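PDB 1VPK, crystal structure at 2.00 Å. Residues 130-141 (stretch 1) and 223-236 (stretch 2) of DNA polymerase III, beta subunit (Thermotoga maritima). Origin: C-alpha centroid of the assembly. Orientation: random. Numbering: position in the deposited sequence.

Stretch 1 (130-141) ITPAESGITFEV
Stretch 2 223-236: PTITVRYDGRRVSL

Residues 137-141 and 224-229 pair as antiparallel strands, their axes 160° apart and 4.6 Å at closest approach. Ile-137, Phe-139 and Val-141 form hydrogen-bonded pairs with Tyr-229, Val-227 and Ile-225. Ile-137 N to Tyr-229 O and Tyr-229 N to Ile-137 O are each 2.8 Å. Phe-139 N to Val-227 O is 3.1 Å, and Val-227 N to Phe-139 O is 3.0 Å. Val-141 N to Ile-225 O and Ile-225 N to Val-141 O are each 2.9 Å. Their side chains share one face of the sheet. There the Phe-139 ring (chi1 p, chi2 -87°) lies against Val-227 (t), whose CB sits over the ring face, 3.5 Å from Phe-139 CZ; beside it, Val-141 CG1 packs 3.6 Å from Ile-225 CD1. Thr-138, Arg-228, Glu-140 and Thr-226 occupy the other face.

Gly-136 (-174/-115) fits where a CB would clash with Tyr-229 O; its CA lies 3.3 Å from that oxygen. Before it, the extended loop folds over the hairpin. Ala-133 points its methyl into a pocket walled by Asp-230, Arg-233 and Ser-235, with CB 3.4 Å from Asp-230 OD2. Two backbone amides donate to side chains around this bump: Ala-133 N to Ser-235 OG (2.8 Å) and Glu-134 N to Asp-230 OD2 (2.6 Å). Arg-228 (t, t, p, -98°) turns the edge of its guanidinium to the carbonyls of Ala-133 and Glu-134, NH2 donating to Ala-133 O at 2.9 Å. Arg-233 NH2 donates a hydrogen bond to OG1 of Thr-131 (chi1 p) at 2.9 Å.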

# COMPACT_ATOMS: atom_id res chain seq x y z
N ILE A 130 26.56 24.97 -1.74
CA ILE A 130 26.45 24.10 -0.58
C ILE A 130 27.88 23.86 -0.06
O ILE A 130 28.73 23.32 -0.77
CB ILE A 130 25.77 22.81 -0.93
CG1 ILE A 130 24.33 23.12 -1.41
CG2 ILE A 130 25.80 21.83 0.28
CD1 ILE A 130 23.65 21.92 -1.90
N THR A 131 28.14 24.30 1.16
CA THR A 131 29.49 24.14 1.72
C THR A 131 29.49 23.38 3.05
O THR A 131 28.51 23.43 3.81
CB THR A 131 30.21 25.48 1.92
OG1 THR A 131 29.63 26.18 3.02
CG2 THR A 131 30.17 26.34 0.65
N PRO A 132 30.60 22.65 3.30
CA PRO A 132 30.64 21.78 4.46
C PRO A 132 30.82 22.53 5.76
O PRO A 132 31.13 23.71 5.78
CB PRO A 132 31.85 20.87 4.17
CG PRO A 132 32.30 21.17 2.78
CD PRO A 132 31.84 22.55 2.50
N ALA A 133 30.63 21.80 6.86
CA ALA A 133 30.91 22.32 8.18
C ALA A 133 32.40 22.67 8.27
O ALA A 133 33.22 22.14 7.54
CB ALA A 133 30.55 21.33 9.19
N GLU A 134 32.72 23.56 9.19
CA GLU A 134 34.08 23.97 9.45
C GLU A 134 34.70 22.93 10.34
O GLU A 134 34.06 21.93 10.68
CB GLU A 134 34.08 25.31 10.19
CG GLU A 134 33.27 26.39 9.50
CD GLU A 134 34.07 27.14 8.50
OE1 GLU A 134 34.70 28.12 8.93
OE2 GLU A 134 34.06 26.78 7.30
N SER A 135 35.96 23.18 10.73
CA SER A 135 36.64 22.35 11.71
C SER A 135 35.87 22.35 13.00
O SER A 135 35.31 23.37 13.41
CB SER A 135 38.03 22.90 12.00
OG SER A 135 37.89 24.22 12.48
N GLY A 136 35.87 21.21 13.67
CA GLY A 136 35.23 21.11 14.96
C GLY A 136 35.49 19.77 15.58
O GLY A 136 36.61 19.46 15.91
N ILE A 137 34.45 18.99 15.77
CA ILE A 137 34.53 17.66 16.36
C ILE A 137 34.26 16.71 15.20
O ILE A 137 33.37 16.97 14.39
CB ILE A 137 33.47 17.58 17.49
CG1 ILE A 137 34.05 18.17 18.76
CG2 ILE A 137 32.92 16.17 17.71
CD1 ILE A 137 33.22 19.32 19.32
N THR A 138 35.08 15.67 15.06
CA THR A 138 34.92 14.72 13.98
C THR A 138 35.12 13.26 14.42
O THR A 138 35.88 12.97 15.38
CB THR A 138 35.82 15.08 12.74
OG1 THR A 138 35.50 14.23 11.65
CG2 THR A 138 37.26 14.95 13.04
N PHE A 139 34.39 12.36 13.77
CA PHE A 139 34.57 10.92 13.98
C PHE A 139 34.13 10.12 12.76
O PHE A 139 33.35 10.58 11.95
CB PHE A 139 33.84 10.45 15.24
CG PHE A 139 32.36 10.69 15.21
CD1 PHE A 139 31.84 11.90 15.63
CD2 PHE A 139 31.48 9.69 14.75
CE1 PHE A 139 30.46 12.14 15.57
CE2 PHE A 139 30.10 9.93 14.68
CZ PHE A 139 29.60 11.15 15.09
N GLU A 140 34.69 8.94 12.62
CA GLU A 140 34.22 7.99 11.63
C GLU A 140 33.28 6.99 12.31
O GLU A 140 33.48 6.65 13.46
CB GLU A 140 35.40 7.24 11.00
CG GLU A 140 36.05 8.01 9.84
CD GLU A 140 36.86 7.13 8.90
OE1 GLU A 140 37.54 6.17 9.35
OE2 GLU A 140 36.84 7.42 7.68
N VAL A 141 32.24 6.54 11.59
CA VAL A 141 31.44 5.42 12.11
C VAL A 141 31.09 4.41 11.01
O VAL A 141 30.94 4.76 9.84
CB VAL A 141 30.16 5.93 12.91
CG1 VAL A 141 29.33 6.79 12.09
CG2 VAL A 141 29.35 4.76 13.49
N PRO A 223 32.12 1.33 3.62
CA PRO A 223 32.14 0.67 4.95
C PRO A 223 31.97 1.60 6.17
O PRO A 223 31.37 1.22 7.18
CB PRO A 223 33.52 -0.02 4.99
CG PRO A 223 33.91 -0.14 3.60
CD PRO A 223 33.38 1.08 2.90
N THR A 224 32.52 2.79 6.07
CA THR A 224 32.37 3.79 7.11
C THR A 224 32.04 5.15 6.52
O THR A 224 32.25 5.37 5.34
CB THR A 224 33.66 3.96 7.90
OG1 THR A 224 34.70 4.38 7.00
CG2 THR A 224 34.08 2.69 8.52
N ILE A 225 31.51 6.04 7.35
CA ILE A 225 31.20 7.42 6.95
C ILE A 225 31.79 8.40 7.99
O ILE A 225 32.04 8.03 9.14
CB ILE A 225 29.69 7.70 6.82
CG1 ILE A 225 28.95 7.46 8.14
CG2 ILE A 225 29.07 6.89 5.71
CD1 ILE A 225 28.92 8.69 9.04
N THR A 226 31.99 9.65 7.57
CA THR A 226 32.55 10.68 8.46
C THR A 226 31.51 11.71 8.86
O THR A 226 30.73 12.17 8.04
CB THR A 226 33.70 11.44 7.76
OG1 THR A 226 34.71 10.51 7.38
CG2 THR A 226 34.30 12.47 8.71
N VAL A 227 31.56 12.10 10.14
CA VAL A 227 30.66 13.11 10.70
C VAL A 227 31.52 14.20 11.29
O VAL A 227 32.45 13.90 11.99
CB VAL A 227 29.82 12.53 11.84
CG1 VAL A 227 29.00 13.62 12.54
CG2 VAL A 227 28.93 11.37 11.28
N ARG A 228 31.19 15.45 11.00
CA ARG A 228 31.89 16.61 11.59
C ARG A 228 30.89 17.65 12.07
O ARG A 228 29.92 17.99 11.36
CB ARG A 228 32.85 17.27 10.60
CG ARG A 228 33.79 18.33 11.24
CD ARG A 228 34.89 18.79 10.25
NE ARG A 228 34.31 19.35 9.04
CZ ARG A 228 34.14 18.69 7.88
NH1 ARG A 228 34.48 17.41 7.74
NH2 ARG A 228 33.56 19.32 6.85
N TYR A 229 31.13 18.17 13.26
CA TYR A 229 30.26 19.13 13.87
C TYR A 229 31.06 20.37 14.22
O TYR A 229 32.09 20.26 14.90
CB TYR A 229 29.64 18.52 15.12
CG TYR A 229 28.87 19.47 16.03
CD1 TYR A 229 27.82 20.18 15.56
CD2 TYR A 229 29.20 19.60 17.39
CE1 TYR A 229 27.10 21.06 16.38
CE2 TYR A 229 28.45 20.48 18.24
CZ TYR A 229 27.40 21.19 17.70
OH TYR A 229 26.64 22.07 18.46
N ASP A 230 30.60 21.54 13.77
CA ASP A 230 31.35 22.80 14.03
C ASP A 230 30.68 23.78 14.99
O ASP A 230 31.15 24.91 15.14
CB ASP A 230 31.76 23.51 12.71
CG ASP A 230 30.58 24.03 11.91
OD1 ASP A 230 29.44 24.09 12.44
OD2 ASP A 230 30.79 24.34 10.71
N GLY A 231 29.63 23.34 15.67
CA GLY A 231 28.88 24.22 16.57
C GLY A 231 27.62 24.75 15.92
O GLY A 231 26.70 25.16 16.60
N ARG A 232 27.57 24.77 14.58
CA ARG A 232 26.41 25.28 13.87
C ARG A 232 25.88 24.32 12.84
O ARG A 232 24.68 24.29 12.61
CB ARG A 232 26.71 26.62 13.18
CG ARG A 232 27.06 27.73 14.16
CD ARG A 232 28.53 28.19 14.01
N ARG A 233 26.78 23.56 12.21
CA ARG A 233 26.43 22.61 11.20
C ARG A 233 27.13 21.28 11.38
O ARG A 233 28.23 21.23 11.94
CB ARG A 233 26.84 23.19 9.84
CG ARG A 233 26.14 24.49 9.54
CD ARG A 233 25.92 24.61 8.07
NE ARG A 233 27.15 24.93 7.39
CZ ARG A 233 27.24 25.06 6.06
NH1 ARG A 233 26.19 24.86 5.26
NH2 ARG A 233 28.42 25.37 5.52
N VAL A 234 26.49 20.24 10.89
CA VAL A 234 27.03 18.89 10.88
C VAL A 234 27.13 18.45 9.39
O VAL A 234 26.12 18.53 8.65
CB VAL A 234 26.09 17.94 11.63
CG1 VAL A 234 26.57 16.46 11.57
CG2 VAL A 234 25.95 18.38 13.07
N SER A 235 28.32 18.02 8.99
CA SER A 235 28.55 17.39 7.71
C SER A 235 28.59 15.90 7.95
O SER A 235 29.23 15.44 8.89
CB SER A 235 29.88 17.83 7.09
OG SER A 235 29.81 19.17 6.58
N LEU A 236 27.90 15.17 7.08
CA LEU A 236 27.99 13.73 6.97
C LEU A 236 28.50 13.46 5.56
O LEU A 236 27.84 13.80 4.58
CB LEU A 236 26.61 13.13 7.15
CG LEU A 236 26.51 11.63 7.39
CD1 LEU A 236 26.18 11.38 8.86
CD2 LEU A 236 25.44 11.03 6.53
O HOH W 1 26.09 25.53 2.61
O HOH W 2 36.38 15.45 9.33